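Local coordinates for nucleosome assembly protein 1, putative (Plasmodium falciparum, PDB 3FS3) that probably binds histones and chromatin as a nucleosome assembly chaperone of the malaria parasite, at residues A[56-59]-A[60-63]; A[170-173]-A[174-177]. All coordinates share one frame; numbering follows the deposited sequence.

Contact 1 (A[56-59]-A[60-63]); sequences KKLK and LYQK
K57 lies alongside Y61, one turn further along the long helix 49-99 of the NAP fold, and both side chains point the same way. The aliphatic part of the lysine does the touching: its CE comes to 3.1 Å from the phenol OH of Y61, while its CB sits 4.0 Å from the ring atom CE2. CG of K57 stands beside its own backbone N (chi1 -72°) and the chain bends at chi3, which brings CE close to the hydroxyl and leaves NZ 4.0 Å from OH of Y61. The tyrosine ring folds back over the helix backbone, so that the carbonyl oxygen of K57 lies 3.1 Å above the ring plane, over its centre. To that same oxygen the amide N of Y61 donates, N to O 2.9 Å; it is thus held in an ordinary helical bond and covered by the aromatic face. L58 adds an apolar touch, its CD1 lying 4.3 Å from CD2 of Y61.

Beyond the two segments, the second subunit of the dimer packs on this turn: its A97 on K57, its L98 on L58, its L290 on K59 and its V286 on Q62. K59 also makes a long, weak ion pair with D287 of that subunit. L58 and Q62 are the buried members of the turn, whereas K56, K57, L60 and K63 are exposed. The backbone follows the alpha-helical i to i+4 pattern throughout, closing with N of K63 donating to O of K59 at 2.8 Å.

Contact 2 (A[170-173]-A[174-177]); sequences FSNS and VLTK
This is a local apolar contact of F170 and N172 with L175 at the entry to a strand, where the loop after strand 158-164 turns into strand 174-181. No hydrogen bond joins the two segments; L175 makes the contact with its two methyl groups, each meeting a different loop residue. CD1 meets the far end of the F170 ring at an oblique angle, 3.9 Å from CZ, the two side chains coming from opposite directions. CD2 goes to N172, 3.5 Å from its CB and 3.6 Å from its CG, the side chains crossing at about a right angle. With CG of L175 beside its backbone N (chi1 -65°) and CD1 anti to CA, the two methyls diverge between these neighbours.

Strand 174-181 is an inner strand of the four-stranded antiparallel sheet of the NAP domain, and L175 pairs through its backbone with F162 of strand 158-164. The apolar cluster widens around this corner: F164 meets the F170 ring edge-to-face, I200 touches F170 and F241 touches L175. The amide of N172 has its polar partners outside the segments, OD1 accepting from N of D201 and ND2 donating to O of V199, which fixes its rotation. In the plane of the F170 ring, at its edge, lies the carbonyl oxygen of N172.

Overall arrangement
Contacts 1 and 2 belong to the same NAP chain but to distant parts of it, on opposite sides of the chain's centre: their centres are 53 Å apart and their nearest atoms about 34 Å. Contact 1 comes first in sequence and sits out on the long helix 49-99, about 40 Å from the centre of the chain. Contact 2 lies about 15 Å from that centre in the sheet domain, and no other protein chain of the assembly touches its segments. Contact 1 is on the helix against which the second subunit packs, consistent with its role in NAP dimers, and contact 2 in the globular part that the family is thought to use in histone binding.

Contact 1 (A[56-59]-A[60-63])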
# COMPACT_ATOMS: atom_id res chain seq x y z
N LYS A 56 -25.86 -14.77 14.71
CA LYS A 56 -26.67 -14.29 13.59
C LYS A 56 -26.67 -12.77 13.59
O LYS A 56 -26.56 -12.15 12.54
CB LYS A 56 -28.11 -14.82 13.68
CG LYS A 56 -28.20 -16.32 13.89
CD LYS A 56 -27.43 -17.10 12.83
CE LYS A 56 -27.05 -18.49 13.35
NZ LYS A 56 -28.23 -19.23 13.88
N LYS A 57 -26.80 -12.17 14.77
CA LYS A 57 -26.80 -10.72 14.85
C LYS A 57 -25.48 -10.16 14.32
O LYS A 57 -25.48 -9.18 13.56
CB LYS A 57 -27.04 -10.27 16.29
CG LYS A 57 -28.48 -10.49 16.75
CD LYS A 57 -28.64 -10.25 18.26
CE LYS A 57 -28.33 -8.82 18.66
NZ LYS A 57 -28.41 -8.63 20.14
N LEU A 58 -24.37 -10.78 14.70
CA LEU A 58 -23.05 -10.34 14.24
C LEU A 58 -22.93 -10.42 12.71
O LEU A 58 -22.36 -9.53 12.09
CB LEU A 58 -21.94 -11.18 14.89
CG LEU A 58 -21.35 -10.66 16.21
CD1 LEU A 58 -22.47 -10.31 17.17
CD2 LEU A 58 -20.42 -11.70 16.81
N LYS A 59 -23.45 -11.50 12.11
CA LYS A 59 -23.39 -11.62 10.66
C LYS A 59 -24.22 -10.50 10.05
O LYS A 59 -23.85 -9.92 9.02
CB LYS A 59 -23.92 -12.98 10.19
CG LYS A 59 -23.00 -14.16 10.51
CD LYS A 59 -21.53 -13.85 10.21
CE LYS A 59 -21.29 -13.37 8.77
NZ LYS A 59 -21.48 -14.44 7.75
N LEU A 60 -25.34 -10.19 10.69
CA LEU A 60 -26.20 -9.11 10.22
C LEU A 60 -25.37 -7.82 10.23
O LEU A 60 -25.29 -7.13 9.21
CB LEU A 60 -27.41 -8.95 11.14
CG LEU A 60 -28.46 -7.96 10.64
CD1 LEU A 60 -29.10 -8.52 9.37
CD2 LEU A 60 -29.52 -7.72 11.72
N TYR A 61 -24.72 -7.52 11.35
CA TYR A 61 -23.90 -6.32 11.45
C TYR A 61 -22.76 -6.37 10.44
O TYR A 61 -22.41 -5.35 9.84
CB TYR A 61 -23.32 -6.14 12.85
CG TYR A 61 -24.32 -6.19 13.98
CD1 TYR A 61 -25.60 -5.65 13.84
CD2 TYR A 61 -24.00 -6.80 15.19
CE1 TYR A 61 -26.53 -5.73 14.87
CE2 TYR A 61 -24.91 -6.89 16.23
CZ TYR A 61 -26.18 -6.35 16.06
OH TYR A 61 -27.10 -6.48 17.08
N GLN A 62 -22.17 -7.54 10.25
CA GLN A 62 -21.06 -7.66 9.30
C GLN A 62 -21.56 -7.37 7.89
O GLN A 62 -20.83 -6.78 7.08
CB GLN A 62 -20.45 -9.06 9.34
CG GLN A 62 -19.24 -9.18 8.43
CD GLN A 62 -18.11 -8.24 8.84
OE1 GLN A 62 -17.53 -7.54 8.01
NE2 GLN A 62 -17.80 -8.24 10.14
N LYS A 63 -22.78 -7.80 7.59
CA LYS A 63 -23.37 -7.56 6.28
C LYS A 63 -23.51 -6.05 6.10
O LYS A 63 -23.32 -5.52 5.01
CB LYS A 63 -24.75 -8.21 6.18
CG LYS A 63 -25.52 -7.82 4.92
CD LYS A 63 -24.70 -8.11 3.67
CE LYS A 63 -25.40 -7.61 2.41
NZ LYS A 63 -24.62 -7.93 1.18

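Contact 2 (A[170-173]-A[174-177])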
# COMPACT_ATOMS: atom_id res chain seq x y z
N PHE A 170 14.98 1.39 -33.17
CA PHE A 170 13.80 0.60 -33.50
C PHE A 170 12.79 1.49 -34.18
O PHE A 170 12.83 2.71 -34.03
CB PHE A 170 13.22 -0.07 -32.24
CG PHE A 170 12.92 0.88 -31.11
CD1 PHE A 170 11.89 1.80 -31.21
CD2 PHE A 170 13.66 0.81 -29.93
CE1 PHE A 170 11.59 2.64 -30.14
CE2 PHE A 170 13.37 1.65 -28.85
CZ PHE A 170 12.33 2.57 -28.96
N SER A 171 11.88 0.88 -34.93
CA SER A 171 10.87 1.65 -35.67
C SER A 171 9.64 2.04 -34.86
O SER A 171 8.96 3.00 -35.21
CB SER A 171 10.43 0.85 -36.91
OG SER A 171 9.91 -0.42 -36.53
N ASN A 172 9.35 1.31 -33.80
CA ASN A 172 8.18 1.58 -32.96
C ASN A 172 8.13 3.04 -32.54
O ASN A 172 9.12 3.58 -32.04
CB ASN A 172 8.21 0.72 -31.68
CG ASN A 172 8.51 -0.73 -31.96
OD1 ASN A 172 9.65 -1.09 -32.26
ND2 ASN A 172 7.50 -1.58 -31.88
N SER A 173 6.98 3.67 -32.74
CA SER A 173 6.85 5.06 -32.34
C SER A 173 6.40 5.06 -30.89
O SER A 173 6.50 6.06 -30.20
CB SER A 173 5.82 5.79 -33.21
OG SER A 173 4.51 5.42 -32.85
N VAL A 174 5.92 3.90 -30.42
CA VAL A 174 5.46 3.76 -29.04
C VAL A 174 5.66 2.35 -28.49
O VAL A 174 5.37 1.37 -29.16
CB VAL A 174 3.95 4.07 -28.90
CG1 VAL A 174 3.53 3.95 -27.45
CG2 VAL A 174 3.64 5.45 -29.44
N LEU A 175 6.17 2.27 -27.26
CA LEU A 175 6.36 0.97 -26.61
C LEU A 175 5.46 0.99 -25.37
O LEU A 175 5.56 1.90 -24.54
CB LEU A 175 7.82 0.76 -26.19
CG LEU A 175 8.89 0.66 -27.28
CD1 LEU A 175 10.21 0.23 -26.65
CD2 LEU A 175 8.47 -0.35 -28.34
N THR A 176 4.58 -0.00 -25.25
CA THR A 176 3.68 -0.07 -24.10
C THR A 176 3.88 -1.32 -23.28
O THR A 176 4.44 -2.32 -23.74
CB THR A 176 2.22 -0.05 -24.53
OG1 THR A 176 1.89 -1.32 -25.12
CG2 THR A 176 1.96 1.05 -25.54
N LYS A 177 3.40 -1.26 -22.05
CA LYS A 177 3.47 -2.37 -21.11
C LYS A 177 2.13 -2.36 -20.39
O LYS A 177 1.77 -1.37 -19.75
CB LYS A 177 4.62 -2.14 -20.12
CG LYS A 177 4.84 -3.28 -19.14
CD LYS A 177 5.41 -4.50 -19.83
CE LYS A 177 5.65 -5.64 -18.84
NZ LYS A 177 6.87 -5.46 -18.01